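Local structure of nicastrin (4R12) at residues E420-S425 against I457-F462; T467-L472 against H506-S511. The protein probably serves as an essential subunit of the gamma-secretase complex, the intramembrane protease that cleaves Notch receptors and the amyloid precursor protein. All coordinates share one frame; numbering follows the deposited sequence.

Contact 1: residues E420-S425 against I457-F462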
loop_
_atom_site.group_PDB
_atom_site.type_symbol
_atom_site.label_atom_id
_atom_site.label_comp_id
_atom_site.label_asym_id
_atom_site.label_seq_id
_atom_site.Cartn_x
_atom_site.Cartn_y
_atom_site.Cartn_z
ATOM N N GLU A 420 -13.777 -8.952 -2.813
ATOM C CA GLU A 420 -14.177 -10.357 -2.856
ATOM C C GLU A 420 -13.068 -11.304 -2.398
ATOM O O GLU A 420 -13.279 -12.514 -2.284
ATOM C CB GLU A 420 -14.641 -10.720 -4.264
ATOM C CG GLU A 420 -15.959 -10.045 -4.603
ATOM C CD GLU A 420 -16.520 -10.474 -5.934
ATOM O OE1 GLU A 420 -15.813 -11.175 -6.687
ATOM O OE2 GLU A 420 -17.677 -10.104 -6.223
ATOM N N ASN A 421 -11.898 -10.751 -2.114
ATOM C CA ASN A 421 -10.775 -11.555 -1.662
ATOM C C ASN A 421 -10.651 -11.560 -0.138
ATOM O O ASN A 421 -9.768 -12.207 0.402
ATOM C CB ASN A 421 -9.465 -11.044 -2.292
ATOM C CG ASN A 421 -8.290 -12.012 -2.100
ATOM O OD1 ASN A 421 -8.423 -13.214 -2.311
ATOM N ND2 ASN A 421 -7.134 -11.480 -1.706
ATOM N N VAL A 422 -11.514 -10.823 0.560
ATOM C CA VAL A 422 -11.415 -10.760 2.019
ATOM C C VAL A 422 -12.759 -11.079 2.661
ATOM O O VAL A 422 -13.782 -11.072 1.984
ATOM C CB VAL A 422 -10.937 -9.381 2.515
ATOM C CG1 VAL A 422 -9.425 -9.209 2.274
ATOM C CG2 VAL A 422 -11.734 -8.258 1.827
ATOM N N LEU A 423 -12.742 -11.373 3.962
ATOM C CA LEU A 423 -13.945 -11.782 4.681
ATOM C C LEU A 423 -14.551 -10.633 5.483
ATOM O O LEU A 423 -14.302 -10.497 6.691
ATOM C CB LEU A 423 -13.631 -12.961 5.617
ATOM C CG LEU A 423 -13.257 -14.286 4.943
ATOM C CD1 LEU A 423 -12.896 -15.359 5.997
ATOM C CD2 LEU A 423 -14.390 -14.771 4.056
ATOM N N GLY A 424 -15.370 -9.820 4.819
ATOM C CA GLY A 424 -16.072 -8.748 5.499
ATOM C C GLY A 424 -16.803 -9.212 6.758
ATOM O O GLY A 424 -16.926 -8.464 7.730
ATOM N N SER A 425 -17.287 -10.449 6.755
ATOM C CA SER A 425 -18.015 -10.966 7.905
ATOM C C SER A 425 -17.161 -11.096 9.180
ATOM O O SER A 425 -17.709 -11.248 10.279
ATOM C CB SER A 425 -18.636 -12.325 7.563
ATOM O OG SER A 425 -17.629 -13.292 7.312
ATOM N N ILE A 457 -19.105 2.439 6.483
ATOM C CA ILE A 457 -18.711 3.434 5.487
ATOM C C ILE A 457 -17.285 3.185 4.994
ATOM O O ILE A 457 -17.021 3.162 3.775
ATOM C CB ILE A 457 -18.805 4.865 6.059
ATOM C CG1 ILE A 457 -20.274 5.272 6.227
ATOM C CG2 ILE A 457 -18.086 5.868 5.138
ATOM C CD1 ILE A 457 -20.428 6.504 7.091
ATOM N N LEU A 458 -16.368 2.976 5.937
ATOM C CA LEU A 458 -14.946 2.916 5.590
ATOM C C LEU A 458 -14.565 1.642 4.835
ATOM O O LEU A 458 -13.714 1.681 3.943
ATOM C CB LEU A 458 -14.080 3.038 6.842
ATOM C CG LEU A 458 -12.590 3.202 6.517
ATOM C CD1 LEU A 458 -12.353 4.464 5.752
ATOM C CD2 LEU A 458 -11.744 3.213 7.784
ATOM N N TYR A 459 -15.180 0.514 5.184
ATOM C CA TYR A 459 -14.787 -0.758 4.576
ATOM C C TYR A 459 -14.969 -0.759 3.040
ATOM O O TYR A 459 -13.991 -0.975 2.306
ATOM C CB TYR A 459 -15.553 -1.908 5.232
ATOM C CG TYR A 459 -15.251 -3.256 4.645
ATOM C CD1 TYR A 459 -13.984 -3.821 4.769
ATOM C CD2 TYR A 459 -16.227 -3.975 3.983
ATOM C CE1 TYR A 459 -13.702 -5.090 4.234
ATOM C CE2 TYR A 459 -15.956 -5.235 3.447
ATOM C CZ TYR A 459 -14.693 -5.781 3.582
ATOM O OH TYR A 459 -14.439 -7.030 3.044
ATOM N N PRO A 460 -16.189 -0.472 2.539
ATOM C CA PRO A 460 -16.289 -0.361 1.077
ATOM C C PRO A 460 -15.489 0.807 0.508
ATOM O O PRO A 460 -15.037 0.714 -0.640
ATOM C CB PRO A 460 -17.794 -0.143 0.819
ATOM C CG PRO A 460 -18.433 0.026 2.120
ATOM C CD PRO A 460 -17.453 -0.125 3.222
ATOM N N CYS A 461 -15.302 1.872 1.291
ATOM C CA CYS A 461 -14.503 3.004 0.824
ATOM C C CYS A 461 -13.052 2.601 0.480
ATOM O O CYS A 461 -12.500 3.066 -0.518
ATOM C CB CYS A 461 -14.489 4.121 1.869
ATOM S SG CYS A 461 -13.649 5.617 1.315
ATOM N N PHE A 462 -12.431 1.751 1.297
ATOM C CA PHE A 462 -11.044 1.381 1.035
ATOM C C PHE A 462 -10.887 0.062 0.273
ATOM O O PHE A 462 -9.782 -0.257 -0.171
ATOM C CB PHE A 462 -10.242 1.313 2.342
ATOM C CG PHE A 462 -9.844 2.670 2.904
ATOM C CD1 PHE A 462 -10.375 3.838 2.394
ATOM C CD2 PHE A 462 -8.913 2.759 3.943
ATOM C CE1 PHE A 462 -9.992 5.086 2.895
ATOM C CE2 PHE A 462 -8.529 3.999 4.465
ATOM C CZ PHE A 462 -9.074 5.171 3.922
#
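Y459 reaches from helix 452-463 to touch V422 and G424 in the loop that leads into helix 427-441, part of the aminopeptidase-like large lobe of nicastrin. Along the helix, L458 turns to the interior, packing on L245 and L508 of helices 234-252 and 500-512. Y459 comes next and carries the whole contact. Its ring extends toward the loop because CG stands anti to the backbone N (chi1 178°). The phenol end slides past V422, whose CG2 lies at the ring edge, near its plane, and sits a tight 3.2 Å from Y459 OH. G424 CA approaches the ring obliquely, 3.4 Å from the same OH, so the hydroxyl packs close against the glycine. The hydroxyl also lies near G424 N, but the angle is too poor for a hydrogen bond, so this is packing. At P460 the proline nitrogen has no bond to the preceding turn, and the helix kinks. C461 follows, joined to C468 by a disulfide. F462 turns inward, edge-to-face with F484, and L458 CD1 lies over the centre of its ring, 3.7 Å above the plane.

Contact 2: residues T467-L472 against H506-S511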
loop_
_atom_site.group_PDB
_atom_site.type_symbol
_atom_site.label_atom_id
_atom_site.label_comp_id
_atom_site.label_asym_id
_atom_site.label_seq_id
_atom_site.Cartn_x
_atom_site.Cartn_y
_atom_site.Cartn_z
ATOM N N THR A 467 -14.993 6.875 -2.121
ATOM C CA THR A 467 -15.799 8.089 -2.185
ATOM C C THR A 467 -16.201 8.635 -0.802
ATOM O O THR A 467 -16.924 9.632 -0.707
ATOM C CB THR A 467 -17.056 7.821 -3.024
ATOM O OG1 THR A 467 -17.762 6.702 -2.464
ATOM C CG2 THR A 467 -16.660 7.496 -4.485
ATOM N N CYS A 468 -15.732 7.990 0.262
ATOM C CA CYS A 468 -16.157 8.343 1.622
ATOM C C CYS A 468 -15.386 9.530 2.192
ATOM O O CYS A 468 -14.261 9.805 1.786
ATOM C CB CYS A 468 -15.994 7.150 2.563
ATOM S SG CYS A 468 -14.258 6.721 2.945
ATOM N N PHE A 469 -16.025 10.235 3.125
ATOM C CA PHE A 469 -15.409 11.310 3.906
ATOM C C PHE A 469 -14.762 12.398 3.075
ATOM O O PHE A 469 -13.793 13.027 3.502
ATOM C CB PHE A 469 -14.375 10.734 4.873
ATOM C CG PHE A 469 -14.977 9.825 5.890
ATOM C CD1 PHE A 469 -15.993 10.279 6.720
ATOM C CD2 PHE A 469 -14.568 8.510 5.993
ATOM C CE1 PHE A 469 -16.573 9.440 7.654
ATOM C CE2 PHE A 469 -15.130 7.666 6.927
ATOM C CZ PHE A 469 -16.144 8.134 7.759
ATOM N N ASN A 470 -15.314 12.650 1.901
ATOM C CA ASN A 470 -14.736 13.681 1.060
ATOM C C ASN A 470 -14.947 15.067 1.682
ATOM O O ASN A 470 -14.251 16.009 1.323
ATOM C CB ASN A 470 -15.322 13.621 -0.347
ATOM C CG ASN A 470 -14.566 14.496 -1.323
ATOM O OD1 ASN A 470 -15.070 15.524 -1.758
ATOM N ND2 ASN A 470 -13.342 14.090 -1.666
ATOM N N ILE A 471 -15.882 15.166 2.634
ATOM C CA ILE A 471 -16.098 16.409 3.380
ATOM C C ILE A 471 -14.825 16.837 4.118
ATOM O O ILE A 471 -14.655 18.014 4.435
ATOM C CB ILE A 471 -17.258 16.284 4.395
ATOM C CG1 ILE A 471 -17.713 17.670 4.875
ATOM C CG2 ILE A 471 -16.881 15.391 5.573
ATOM C CD1 ILE A 471 -18.986 17.652 5.709
ATOM N N LEU A 472 -13.924 15.883 4.370
ATOM C CA LEU A 472 -12.663 16.188 5.034
ATOM C C LEU A 472 -11.602 16.645 4.038
ATOM O O LEU A 472 -10.528 17.116 4.445
ATOM C CB LEU A 472 -12.140 14.963 5.817
ATOM C CG LEU A 472 -13.039 14.258 6.829
ATOM C CD1 LEU A 472 -12.279 13.068 7.422
ATOM C CD2 LEU A 472 -13.496 15.209 7.929
ATOM N N HIS A 506 -4.572 10.541 6.466
ATOM C CA HIS A 506 -4.083 11.577 7.381
ATOM C C HIS A 506 -5.231 12.427 7.972
ATOM O O HIS A 506 -5.345 12.576 9.186
ATOM C CB HIS A 506 -3.081 12.479 6.651
ATOM C CG HIS A 506 -2.601 13.642 7.463
ATOM N ND1 HIS A 506 -2.386 14.887 6.914
ATOM C CD2 HIS A 506 -2.264 13.745 8.772
ATOM C CE1 HIS A 506 -1.953 15.714 7.855
ATOM N NE2 HIS A 506 -1.871 15.044 8.989
ATOM N N ARG A 507 -6.064 12.985 7.114
ATOM C CA ARG A 507 -7.117 13.888 7.591
ATOM C C ARG A 507 -8.175 13.147 8.416
ATOM O O ARG A 507 -8.721 13.697 9.385
ATOM C CB ARG A 507 -7.773 14.606 6.421
ATOM C CG ARG A 507 -6.847 15.463 5.559
ATOM C CD ARG A 507 -6.758 16.903 6.023
ATOM N NE ARG A 507 -8.053 17.589 6.005
ATOM C CZ ARG A 507 -8.246 18.807 6.503
ATOM N NH1 ARG A 507 -7.226 19.454 7.053
ATOM N NH2 ARG A 507 -9.451 19.378 6.459
ATOM N N LEU A 508 -8.456 11.900 8.049
ATOM C CA LEU A 508 -9.416 11.097 8.797
ATOM C C LEU A 508 -8.865 10.709 10.181
ATOM O O LEU A 508 -9.547 10.871 11.192
ATOM C CB LEU A 508 -9.802 9.846 7.992
ATOM C CG LEU A 508 -10.784 8.887 8.662
ATOM C CD1 LEU A 508 -12.142 9.591 8.927
ATOM C CD2 LEU A 508 -10.963 7.612 7.814
ATOM N N LEU A 509 -7.625 10.222 10.224
ATOM C CA LEU A 509 -6.981 9.844 11.489
ATOM C C LEU A 509 -6.856 11.058 12.412
ATOM O O LEU A 509 -7.128 10.967 13.605
ATOM C CB LEU A 509 -5.591 9.239 11.240
ATOM C CG LEU A 509 -4.766 8.783 12.456
ATOM C CD1 LEU A 509 -5.542 7.763 13.271
ATOM C CD2 LEU A 509 -3.433 8.190 12.026
ATOM N N TYR A 510 -6.415 12.177 11.842
ATOM C CA TYR A 510 -6.298 13.432 12.582
ATOM C C TYR A 510 -7.643 13.789 13.229
ATOM O O TYR A 510 -7.713 14.111 14.415
ATOM C CB TYR A 510 -5.830 14.555 11.645
ATOM C CG TYR A 510 -5.455 15.855 12.336
ATOM C CD1 TYR A 510 -6.436 16.755 12.768
ATOM C CD2 TYR A 510 -4.116 16.189 12.554
ATOM C CE1 TYR A 510 -6.089 17.942 13.405
ATOM C CE2 TYR A 510 -3.762 17.375 13.191
ATOM C CZ TYR A 510 -4.751 18.247 13.611
ATOM O OH TYR A 510 -4.407 19.424 14.241
ATOM N N SER A 511 -8.715 13.705 12.448
ATOM C CA SER A 511 -10.038 14.061 12.936
ATOM C C SER A 511 -10.546 13.115 14.031
ATOM O O SER A 511 -11.076 13.570 15.046
ATOM C CB SER A 511 -11.036 14.091 11.768
ATOM O OG SER A 511 -12.335 14.369 12.246
HETATM O O HOH W 1 -12.447 19.624 5.444
#
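The F469 ring takes L508 CD1 over one face, a CH-pi contact with the methyl 4.1 Å from the ring centroid and 15° off the normal, displaced somewhat toward the rim. The other flat group, the R507 guanidinium, receives L472 O at its edge, close to its plane, and makes a cation-pi contact with Y534. Its grip on the carbonyl is side-on: R507 NE to L472 O is 3.0 Å, with the donor nearly in line with C=O, while R507 NH2 reaches the same oxygen at 3.2 Å, tilted 31° from the carbonyl plane. A water, also at the guanidinium edge, accepts a weak bond from NH2 and donates to I471 O at 2.9 Å. The arginine chain folds back at its second and third torsions (chi2 -91°), which brings NE round to the carbonyl, and NH2 bonds C533 O as well. With an alanine here, L472 O would be likely to lose both of its arginine donors and C533 O its NH2 partner, leaving the end of the turn less firmly held.

Beside this polar grip, L472 lays CD1 against the helix backbone, 3.7 Å from L508 CA, and meets L508 CD1 at 3.8 Å. L508 CD1 is thus shared between L472 and the F469 ring, and L508 also packs on F454 and L458 of helix 452-463.

Residues 470-472 form a short 3-10 turn, closed by L472 N bonding F469 O. The disulfide-tethered loop 467-472 is thus fastened to helix 500-512 by a side-on, two-nitrogen bond from R507 to the one backbone carbonyl ending that turn, beside the cysteine-rich segment whose D525, C528 and S531 bind calcium.

How the contacts relate
Helix 452-463 joins the two contacts: in contact 1 it supplies one partner, and the loop of contact 2 follows it, linked to it by the disulfide. I457 packs on C468 and F469, so the helix lies between the large-lobe loop and the loop of contact 2. Both contacts are partly buried, each with a single buried residue among the four that touch. Contact 1 is the smaller, 111 Å² against 250 Å², and it is van der Waals packing around one phenol, without hydrogen bonds. Contact 2 pairs a leucine and phenylalanine cluster with an arginine grip on its more polar flank, toward the calcium site.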